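Local coordinates for protein nucleoside-diphosphate sugar epimerase (SulA family) (PDB 3OH8) that probably acts as an NAD(P)-dependent epimerase on nucleotide-linked sugars and has an extended short-chain dehydrogenase/reductase (Rossmann-type) fold, though its substrate is not established, at residues A[258-269]-A[410-419]; A[329-340]-A[364-375]. All coordinates share one frame; numbering follows the deposited sequence.

Interaction 1 (A[258-269]-A[410-419])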
loop_
_atom_site.group_PDB
_atom_site.type_symbol
_atom_site.label_atom_id
_atom_site.label_comp_id
_atom_site.label_asym_id
_atom_site.label_seq_id
_atom_site.Cartn_x
_atom_site.Cartn_y
_atom_site.Cartn_z
ATOM N N TYR A 258 -4.467 -19.201 14.168
ATOM C CA TYR A 258 -3.721 -19.800 15.267
ATOM C C TYR A 258 -4.475 -19.678 16.584
ATOM O O TYR A 258 -4.013 -20.158 17.632
ATOM C CB TYR A 258 -2.323 -19.166 15.383
ATOM C CG TYR A 258 -1.539 -19.293 14.111
ATOM C CD1 TYR A 258 -1.088 -20.534 13.679
ATOM C CD2 TYR A 258 -1.274 -18.178 13.319
ATOM C CE1 TYR A 258 -0.379 -20.665 12.496
ATOM C CE2 TYR A 258 -0.564 -18.298 12.128
ATOM C CZ TYR A 258 -0.129 -19.537 11.725
ATOM O OH TYR A 258 0.556 -19.661 10.561
ATOM N N GLY A 259 -5.636 -19.042 16.524
ATOM C CA GLY A 259 -6.402 -18.770 17.720
ATOM C C GLY A 259 -6.118 -17.358 18.182
ATOM O O GLY A 259 -5.130 -16.739 17.764
ATOM N N HIS A 260 -6.977 -16.839 19.049
ATOM C CA HIS A 260 -6.832 -15.462 19.498
ATOM C C HIS A 260 -5.682 -15.301 20.492
ATOM O O HIS A 260 -5.117 -14.218 20.619
ATOM C CB HIS A 260 -8.159 -14.915 20.056
ATOM C CG HIS A 260 -8.456 -15.328 21.464
ATOM N ND1 HIS A 260 -8.200 -14.515 22.547
ATOM C CD2 HIS A 260 -9.007 -16.458 21.967
ATOM C CE1 HIS A 260 -8.571 -15.129 23.657
ATOM N NE2 HIS A 260 -9.065 -16.310 23.332
ATOM N N ASP A 261 -5.306 -16.385 21.163
ATOM C CA ASP A 261 -4.331 -16.273 22.246
ATOM C C ASP A 261 -3.454 -17.514 22.387
ATOM O O ASP A 261 -3.914 -18.539 22.886
ATOM C CB ASP A 261 -5.082 -15.998 23.552
ATOM C CG ASP A 261 -4.160 -15.799 24.742
ATOM O OD1 ASP A 261 -2.921 -15.900 24.590
ATOM O OD2 ASP A 261 -4.694 -15.538 25.841
ATOM N N ARG A 262 -2.189 -17.414 21.956
ATOM C CA ARG A 262 -1.225 -18.521 22.079
ATOM C C ARG A 262 -0.038 -18.198 23.005
ATOM O O ARG A 262 0.971 -18.900 23.003
ATOM C CB ARG A 262 -0.691 -18.958 20.704
ATOM C CG ARG A 262 -1.723 -19.624 19.787
ATOM C CD ARG A 262 -1.980 -21.085 20.164
ATOM N NE ARG A 262 -1.049 -22.014 19.527
ATOM C CZ ARG A 262 -1.245 -22.593 18.343
ATOM N NH1 ARG A 262 -2.344 -22.331 17.638
ATOM N NH2 ARG A 262 -0.339 -23.440 17.865
ATOM N N GLY A 263 -0.161 -17.138 23.795
ATOM C CA GLY A 263 0.873 -16.807 24.762
ATOM C C GLY A 263 2.194 -16.422 24.114
ATOM O O GLY A 263 2.237 -15.568 23.224
ATOM N N ASP A 264 3.274 -17.058 24.558
ATOM C CA ASP A 264 4.601 -16.745 24.049
ATOM C C ASP A 264 5.059 -17.701 22.952
ATOM O O ASP A 264 6.195 -17.619 22.493
ATOM C CB ASP A 264 5.619 -16.726 25.185
ATOM C CG ASP A 264 5.426 -15.549 26.128
ATOM O OD1 ASP A 264 4.747 -14.572 25.748
ATOM O OD2 ASP A 264 5.968 -15.601 27.252
ATOM N N GLU A 265 4.172 -18.596 22.526
ATOM C CA GLU A 265 4.515 -19.549 21.478
ATOM C C GLU A 265 4.729 -18.817 20.158
ATOM O O GLU A 265 3.898 -18.007 19.748
ATOM C CB GLU A 265 3.410 -20.588 21.313
ATOM C CG GLU A 265 3.690 -21.605 20.227
ATOM C CD GLU A 265 2.499 -22.496 19.962
ATOM O OE1 GLU A 265 1.518 -22.394 20.726
ATOM O OE2 GLU A 265 2.538 -23.297 19.002
ATOM N N ILE A 266 5.857 -19.087 19.512
ATOM C CA ILE A 266 6.166 -18.454 18.241
ATOM C C ILE A 266 5.380 -19.178 17.162
ATOM O O ILE A 266 5.542 -20.379 16.972
ATOM C CB ILE A 266 7.665 -18.534 17.928
ATOM C CG1 ILE A 266 8.452 -17.622 18.877
ATOM C CG2 ILE A 266 7.930 -18.153 16.485
ATOM C CD1 ILE A 266 9.954 -17.704 18.701
ATOM N N LEU A 267 4.513 -18.452 16.471
ATOM C CA LEU A 267 3.626 -19.068 15.485
ATOM C C LEU A 267 4.196 -19.003 14.069
ATOM O O LEU A 267 4.472 -17.925 13.537
ATOM C CB LEU A 267 2.238 -18.412 15.536
ATOM C CG LEU A 267 1.597 -18.450 16.930
ATOM C CD1 LEU A 267 0.455 -17.435 17.037
ATOM C CD2 LEU A 267 1.115 -19.872 17.256
ATOM N N THR A 268 4.350 -20.176 13.469
ATOM C CA THR A 268 4.902 -20.325 12.131
ATOM C C THR A 268 3.851 -21.008 11.270
ATOM O O THR A 268 2.875 -21.527 11.789
ATOM C CB THR A 268 6.166 -21.212 12.181
ATOM O OG1 THR A 268 7.242 -20.469 12.773
ATOM C CG2 THR A 268 6.579 -21.663 10.803
ATOM N N GLU A 269 4.049 -21.039 9.958
ATOM C CA GLU A 269 3.095 -21.735 9.108
ATOM C C GLU A 269 3.056 -23.231 9.433
ATOM O O GLU A 269 2.198 -23.962 8.935
ATOM C CB GLU A 269 3.399 -21.484 7.629
ATOM C CG GLU A 269 3.277 -19.994 7.208
ATOM C CD GLU A 269 4.540 -19.175 7.468
ATOM O OE1 GLU A 269 5.518 -19.719 8.026
ATOM O OE2 GLU A 269 4.563 -17.979 7.103
ATOM N N LEU A 410 -6.645 -7.969 23.644
ATOM C CA LEU A 410 -7.249 -9.220 24.072
ATOM C C LEU A 410 -6.656 -10.389 23.294
ATOM O O LEU A 410 -6.698 -11.533 23.750
ATOM C CB LEU A 410 -8.778 -9.193 23.946
ATOM C CG LEU A 410 -9.468 -8.313 24.995
ATOM C CD1 LEU A 410 -10.959 -8.381 24.826
ATOM C CD2 LEU A 410 -9.070 -8.749 26.395
ATOM N N ALA A 411 -6.106 -10.097 22.121
ATOM C CA ALA A 411 -5.394 -11.099 21.341
ATOM C C ALA A 411 -3.909 -11.110 21.704
ATOM O O ALA A 411 -3.361 -10.107 22.163
ATOM C CB ALA A 411 -5.585 -10.840 19.824
ATOM N N SER A 412 -3.269 -12.256 21.509
ATOM C CA SER A 412 -1.834 -12.393 21.714
ATOM C C SER A 412 -1.335 -13.432 20.729
ATOM O O SER A 412 -1.547 -14.632 20.909
ATOM C CB SER A 412 -1.526 -12.837 23.138
ATOM O OG SER A 412 -0.132 -12.919 23.362
ATOM N N GLN A 413 -0.696 -12.958 19.667
ATOM C CA GLN A 413 -0.241 -13.836 18.602
ATOM C C GLN A 413 1.194 -13.466 18.265
ATOM O O GLN A 413 1.452 -12.400 17.693
ATOM C CB GLN A 413 -1.169 -13.719 17.383
ATOM C CG GLN A 413 -2.586 -14.235 17.661
ATOM C CD GLN A 413 -3.688 -13.373 17.057
ATOM O OE1 GLN A 413 -4.790 -13.858 16.787
ATOM N NE2 GLN A 413 -3.400 -12.096 16.848
ATOM N N ARG A 414 2.122 -14.332 18.664
ATOM C CA ARG A 414 3.535 -14.086 18.444
ATOM C C ARG A 414 3.949 -14.702 17.113
ATOM O O ARG A 414 4.736 -15.652 17.075
ATOM C CB ARG A 414 4.367 -14.646 19.597
ATOM C CG ARG A 414 5.828 -14.206 19.595
ATOM C CD ARG A 414 6.603 -14.870 20.732
ATOM N NE ARG A 414 7.975 -14.383 20.805
ATOM C CZ ARG A 414 8.866 -14.776 21.710
ATOM N NH1 ARG A 414 8.531 -15.671 22.633
ATOM N NH2 ARG A 414 10.096 -14.270 21.686
ATOM N N THR A 415 3.417 -14.146 16.024
ATOM C CA THR A 415 3.573 -14.741 14.708
ATOM C C THR A 415 4.945 -14.425 14.091
ATOM O O THR A 415 5.489 -13.325 14.258
ATOM C CB THR A 415 2.449 -14.279 13.752
ATOM O OG1 THR A 415 1.210 -14.151 14.469
ATOM C CG2 THR A 415 2.264 -15.285 12.630
ATOM N N ALA A 416 5.507 -15.402 13.391
ATOM C CA ALA A 416 6.713 -15.184 12.592
ATOM C C ALA A 416 6.411 -15.458 11.115
ATOM O O ALA A 416 5.690 -16.408 10.787
ATOM C CB ALA A 416 7.872 -16.075 13.085
ATOM N N PRO A 417 6.936 -14.602 10.226
ATOM C CA PRO A 417 6.830 -14.832 8.780
ATOM C C PRO A 417 7.897 -15.827 8.330
ATOM O O PRO A 417 8.778 -15.501 7.534
ATOM C CB PRO A 417 7.075 -13.442 8.189
ATOM C CG PRO A 417 8.012 -12.777 9.193
ATOM C CD PRO A 417 7.670 -13.364 10.555
ATOM N N ALA A 418 7.821 -17.044 8.856
ATOM C CA ALA A 418 8.875 -18.034 8.629
ATOM C C ALA A 418 9.030 -18.401 7.155
ATOM O O ALA A 418 10.148 -18.503 6.642
ATOM C CB ALA A 418 8.616 -19.296 9.466
ATOM N N ALA A 419 7.903 -18.601 6.481
ATOM C CA ALA A 419 7.916 -19.004 5.086
ATOM C C ALA A 419 8.567 -17.922 4.207
ATOM O O ALA A 419 9.336 -18.226 3.287
ATOM C CB ALA A 419 6.503 -19.304 4.627
HETATM O O HOH W 1 1.668 -16.599 20.415
#

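Interaction 2 (A[329-340]-A[364-375])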
loop_
_atom_site.group_PDB
_atom_site.type_symbol
_atom_site.label_atom_id
_atom_site.label_comp_id
_atom_site.label_asym_id
_atom_site.label_seq_id
_atom_site.Cartn_x
_atom_site.Cartn_y
_atom_site.Cartn_z
ATOM N N LYS A 329 -1.729 1.085 28.568
ATOM C CA LYS A 329 -1.443 -0.332 28.394
ATOM C C LYS A 329 -2.542 -1.240 28.966
ATOM O O LYS A 329 -3.158 -0.928 29.989
ATOM C CB LYS A 329 -0.069 -0.653 28.983
ATOM C CG LYS A 329 0.026 -1.928 29.776
ATOM C CD LYS A 329 0.746 -1.661 31.083
ATOM C CE LYS A 329 1.411 -2.912 31.617
ATOM N NZ LYS A 329 2.133 -2.648 32.892
ATOM N N PHE A 330 -2.780 -2.361 28.290
ATOM C CA PHE A 330 -3.865 -3.271 28.651
ATOM C C PHE A 330 -3.398 -4.430 29.536
ATOM O O PHE A 330 -2.526 -5.216 29.154
ATOM C CB PHE A 330 -4.551 -3.797 27.383
ATOM C CG PHE A 330 -5.874 -4.486 27.637
ATOM C CD1 PHE A 330 -7.073 -3.868 27.298
ATOM C CD2 PHE A 330 -5.916 -5.753 28.197
ATOM C CE1 PHE A 330 -8.293 -4.499 27.521
ATOM C CE2 PHE A 330 -7.138 -6.395 28.427
ATOM C CZ PHE A 330 -8.324 -5.768 28.088
ATOM N N GLY A 331 -3.990 -4.534 30.726
ATOM C CA GLY A 331 -3.644 -5.593 31.661
ATOM C C GLY A 331 -2.146 -5.730 31.879
ATOM O O GLY A 331 -1.480 -4.759 32.241
ATOM N N ASP A 332 -1.638 -6.943 31.650
ATOM C CA ASP A 332 -0.208 -7.293 31.715
ATOM C C ASP A 332 0.714 -6.423 30.864
ATOM O O ASP A 332 1.860 -6.161 31.233
ATOM C CB ASP A 332 -0.033 -8.730 31.209
ATOM C CG ASP A 332 0.546 -9.650 32.250
ATOM O OD1 ASP A 332 1.005 -9.147 33.297
ATOM O OD2 ASP A 332 0.542 -10.880 32.017
ATOM N N GLY A 333 0.224 -6.026 29.697
ATOM C CA GLY A 333 1.068 -5.431 28.682
ATOM C C GLY A 333 1.847 -6.482 27.907
ATOM O O GLY A 333 2.567 -6.150 26.963
ATOM N N THR A 334 1.708 -7.751 28.280
ATOM C CA THR A 334 2.503 -8.808 27.632
ATOM C C THR A 334 1.873 -9.398 26.364
ATOM O O THR A 334 2.477 -10.245 25.721
ATOM C CB THR A 334 2.819 -9.989 28.595
ATOM O OG1 THR A 334 1.610 -10.686 28.919
ATOM C CG2 THR A 334 3.498 -9.488 29.869
ATOM N N SER A 335 0.663 -8.966 26.021
ATOM C CA SER A 335 -0.024 -9.451 24.822
ATOM C C SER A 335 0.775 -9.136 23.565
ATOM O O SER A 335 1.212 -7.999 23.378
ATOM C CB SER A 335 -1.416 -8.823 24.710
ATOM O OG SER A 335 -2.316 -9.463 25.595
ATOM N N TRP A 336 0.956 -10.134 22.705
ATOM C CA TRP A 336 1.750 -9.959 21.489
ATOM C C TRP A 336 0.897 -9.408 20.357
ATOM O O TRP A 336 -0.123 -9.987 19.986
ATOM C CB TRP A 336 2.407 -11.278 21.059
ATOM C CG TRP A 336 3.550 -11.737 21.925
ATOM C CD1 TRP A 336 3.511 -12.705 22.895
ATOM C CD2 TRP A 336 4.899 -11.258 21.894
ATOM N NE1 TRP A 336 4.753 -12.859 23.456
ATOM C CE2 TRP A 336 5.620 -11.978 22.873
ATOM C CE3 TRP A 336 5.564 -10.284 21.144
ATOM C CZ2 TRP A 336 6.976 -11.762 23.112
ATOM C CZ3 TRP A 336 6.915 -10.066 21.387
ATOM C CH2 TRP A 336 7.605 -10.803 22.360
ATOM N N PHE A 337 1.333 -8.275 19.818
ATOM C CA PHE A 337 0.624 -7.579 18.760
ATOM C C PHE A 337 1.251 -7.990 17.427
ATOM O O PHE A 337 2.398 -7.667 17.149
ATOM C CB PHE A 337 0.741 -6.063 18.978
ATOM C CG PHE A 337 -0.005 -5.238 17.973
ATOM C CD1 PHE A 337 -1.356 -5.434 17.761
ATOM C CD2 PHE A 337 0.648 -4.249 17.249
ATOM C CE1 PHE A 337 -2.046 -4.669 16.837
ATOM C CE2 PHE A 337 -0.033 -3.478 16.324
ATOM C CZ PHE A 337 -1.384 -3.687 16.116
ATOM N N SER A 338 0.491 -8.729 16.630
ATOM C CA SER A 338 0.961 -9.248 15.349
ATOM C C SER A 338 0.554 -8.274 14.229
ATOM O O SER A 338 -0.623 -8.199 13.843
ATOM C CB SER A 338 0.368 -10.641 15.128
ATOM O OG SER A 338 0.613 -11.123 13.826
ATOM N N TRP A 339 1.531 -7.515 13.734
ATOM C CA TRP A 339 1.266 -6.360 12.870
ATOM C C TRP A 339 2.037 -6.476 11.566
ATOM O O TRP A 339 3.032 -7.184 11.492
ATOM C CB TRP A 339 1.713 -5.075 13.563
ATOM C CG TRP A 339 3.195 -5.035 13.758
ATOM C CD1 TRP A 339 3.896 -5.574 14.797
ATOM C CD2 TRP A 339 4.170 -4.447 12.880
ATOM N NE1 TRP A 339 5.245 -5.363 14.621
ATOM C CE2 TRP A 339 5.442 -4.665 13.455
ATOM C CE3 TRP A 339 4.094 -3.759 11.665
ATOM C CZ2 TRP A 339 6.631 -4.222 12.856
ATOM C CZ3 TRP A 339 5.276 -3.312 11.068
ATOM C CH2 TRP A 339 6.524 -3.545 11.669
ATOM N N ILE A 340 1.578 -5.757 10.546
ATOM C CA ILE A 340 2.349 -5.608 9.315
ATOM C C ILE A 340 2.055 -4.234 8.689
ATOM O O ILE A 340 0.924 -3.750 8.737
ATOM C CB ILE A 340 2.037 -6.751 8.311
ATOM C CG1 ILE A 340 2.949 -6.632 7.077
ATOM C CG2 ILE A 340 0.535 -6.755 7.944
ATOM C CD1 ILE A 340 2.932 -7.849 6.153
ATOM N N ALA A 364 1.560 -13.299 6.775
ATOM C CA ALA A 364 1.891 -11.952 6.304
ATOM C C ALA A 364 1.941 -11.033 7.506
ATOM O O ALA A 364 0.965 -10.366 7.833
ATOM C CB ALA A 364 0.875 -11.461 5.289
ATOM N N VAL A 365 3.084 -11.050 8.180
ATOM C CA VAL A 365 3.314 -10.283 9.390
ATOM C C VAL A 365 4.748 -9.795 9.312
ATOM O O VAL A 365 5.589 -10.437 8.694
ATOM C CB VAL A 365 3.168 -11.171 10.661
ATOM C CG1 VAL A 365 1.764 -11.802 10.728
ATOM C CG2 VAL A 365 4.259 -12.253 10.688
ATOM N N ALA A 366 5.029 -8.649 9.916
ATOM C CA ALA A 366 6.408 -8.188 10.004
ATOM C C ALA A 366 7.214 -9.177 10.844
ATOM O O ALA A 366 6.653 -9.864 11.688
ATOM C CB ALA A 366 6.462 -6.778 10.610
ATOM N N PRO A 367 8.530 -9.266 10.592
ATOM C CA PRO A 367 9.437 -10.147 11.337
ATOM C C PRO A 367 9.389 -9.907 12.853
ATOM O O PRO A 367 9.726 -10.818 13.603
ATOM C CB PRO A 367 10.823 -9.758 10.814
ATOM C CG PRO A 367 10.591 -9.160 9.464
ATOM C CD PRO A 367 9.207 -8.554 9.485
ATOM N N ASN A 368 8.972 -8.718 13.289
ATOM C CA ASN A 368 9.074 -8.336 14.702
ATOM C C ASN A 368 7.760 -7.959 15.393
ATOM O O ASN A 368 7.447 -6.772 15.530
ATOM C CB ASN A 368 10.070 -7.173 14.860
ATOM C CG ASN A 368 11.483 -7.564 14.481
ATOM O OD1 ASN A 368 12.063 -8.492 15.052
ATOM N ND2 ASN A 368 12.040 -6.874 13.504
ATOM N N PRO A 369 6.994 -8.963 15.859
ATOM C CA PRO A 369 5.814 -8.631 16.669
ATOM C C PRO A 369 6.240 -7.943 17.974
ATOM O O PRO A 369 7.357 -8.173 18.427
ATOM C CB PRO A 369 5.166 -9.993 16.932
ATOM C CG PRO A 369 6.268 -11.000 16.734
ATOM C CD PRO A 369 7.194 -10.413 15.707
ATOM N N VAL A 370 5.387 -7.099 18.551
ATOM C CA VAL A 370 5.752 -6.366 19.764
ATOM C C VAL A 370 4.718 -6.555 20.859
ATOM O O VAL A 370 3.570 -6.907 20.580
ATOM C CB VAL A 370 5.907 -4.844 19.498
ATOM C CG1 VAL A 370 6.999 -4.587 18.448
ATOM C CG2 VAL A 370 4.594 -4.251 19.055
ATOM N N SER A 371 5.122 -6.309 22.105
ATOM C CA SER A 371 4.199 -6.393 23.242
ATOM C C SER A 371 3.224 -5.222 23.251
ATOM O O SER A 371 3.536 -4.134 22.756
ATOM C CB SER A 371 4.978 -6.402 24.555
ATOM O OG SER A 371 5.571 -5.136 24.799
ATOM N N ASN A 372 2.041 -5.440 23.808
ATOM C CA ASN A 372 1.093 -4.350 24.014
ATOM C C ASN A 372 1.764 -3.164 24.718
ATOM O O ASN A 372 1.545 -2.003 24.358
ATOM C CB ASN A 372 -0.114 -4.847 24.827
ATOM C CG ASN A 372 -0.944 -3.705 25.414
ATOM O OD1 ASN A 372 -1.752 -3.079 24.721
ATOM N ND2 ASN A 372 -0.743 -3.432 26.699
ATOM N N ALA A 373 2.578 -3.461 25.727
ATOM C CA ALA A 373 3.304 -2.418 26.452
ATOM C C ALA A 373 4.199 -1.611 25.512
ATOM O O ALA A 373 4.254 -0.386 25.589
ATOM C CB ALA A 373 4.131 -3.032 27.580
ATOM N N ASP A 374 4.894 -2.298 24.615
ATOM C CA ASP A 374 5.815 -1.607 23.711
ATOM C C ASP A 374 5.083 -0.769 22.668
ATOM O O ASP A 374 5.482 0.365 22.387
ATOM C CB ASP A 374 6.796 -2.585 23.070
ATOM C CG ASP A 374 7.913 -2.980 24.014
ATOM O OD1 ASP A 374 8.199 -2.204 24.949
ATOM O OD2 ASP A 374 8.504 -4.063 23.828
HETATM N N MSE A 375 4.002 -1.317 22.115
HETATM C CA MSE A 375 3.168 -0.595 21.156
HETATM C C MSE A 375 2.658 0.691 21.789
HETATM O O MSE A 375 2.587 1.740 21.139
HETATM C CB MSE A 375 1.978 -1.457 20.723
HETATM C CG MSE A 375 0.949 -0.732 19.868
HETATM SE SE MSE A 375 -0.600 -1.662 19.708
HETATM C CE MSE A 375 -1.417 -1.284 21.261
HETATM O O HOH W 2 4.497 -8.671 13.470
#

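Interaction 1 (A[258-269]-A[410-419])
L267 and T415 pair in parallel at the tight part of this contact, with L267 N donating to R414 O and A416 N to L267 O (2.7 Å, 176° at the hydrogen). L267 sends CD1 over the backbone of Q413, 4.0 Å from Q413 CA, while its CB sits over the centre of the Y258 ring. T268 CG2 presses on A418 CB at 3.4 Å, closer than usual for two carbons. E269, its chain folded back at chi2 (85°), brings OE1 to A419 N (3.1 Å) in the first turn of helix 418-422, the amide sitting above the carboxylate plane; OE2 is also held by N363. Parallel pairings of D261 with S412 and L267 with T415 flank a type II' turn from R262 to E265: strand 412-415 of the DUF1731 region bridges both short strands of an epimerase-domain excursion that turns a corner at D264. Around that turn the contact opens to solvent. A water donates to G263 O and E265 O and accepts from R414 N, where the backbones part. R414, extended with CG anti to N (chi1 -169°), runs out to give NH1 to D264 O at 3.0 Å, in the carbonyl plane on a lone pair, while I266 CG1 lies over one face of its guanidinium. At the exposed far end, S412 N reaches H260 O (2.8 Å), and D261 OD1 closes an Asx turn onto G263 N.

Interaction 2 (A[329-340]-A[364-375])
F337 and V370 form an antiparallel hydrogen-bonded pair, short from F337 N to V370 O (2.7 Å) and weak in return from V370 N to F337 O. From CB, the F337 ring swings out with CG anti to its own N (chi1 -178°), and the selenium of M375, a selenomethionine, lies over one face, 3.9 Å from the centroid and 14° off the normal: a Met-aromatic contact. W339 makes the second cluster. A366 CB sits over its six-membered ring in a CH-pi contact, 3.4 Å from the centroid, while NE1 donates to N368 O (2.8 Å), meeting that oxygen from above the carbonyl plane. A366 N in turn binds W339 O, and a water that accepts from W339 N donates to A366 O. Strand 336-341 thus takes 370-371 as an antiparallel partner at the margin of the largely parallel Rossmann-type sheet, and the chain then passes straight into helix 372-378. S371 is the N-cap of that helix: its OG accepts from D374 N. The next two amides are taken by the opposite loop, N372 N by S335 O and A373 N by G333 O (3.0 Å), the latter in the carbonyl plane on a lone pair. W336 turns the other way, its CZ3 edge 3.5 Å from P369 O, and its NE1 is hydrogen-bonded to OD1 of D264. Farther out, helix 432-440 packs through I432 on F337, W339 and V370, and strand 298-308 lies behind F337 and I340 through V306 and T304.

Interactions 1 and 2 lie side by side, their centres about 11 Å apart and on the same side of the chain's centre. In chain order the segments run 258-269, 329-340, 364-375 and 410-419, so both halves of interaction 2 fall between those of interaction 1. Segment 329-340 borders strand 412-415: Q413 N is 3.0 Å from W336 O, a probable hydrogen bond, and Q413 O packs on S338 CB at 3.3 Å. Strand 412-415 therefore lies between the excursion of 258-269 and strand 336-341, and the C-terminal DUF1731 region is joined to the epimerase domain through both neighbours.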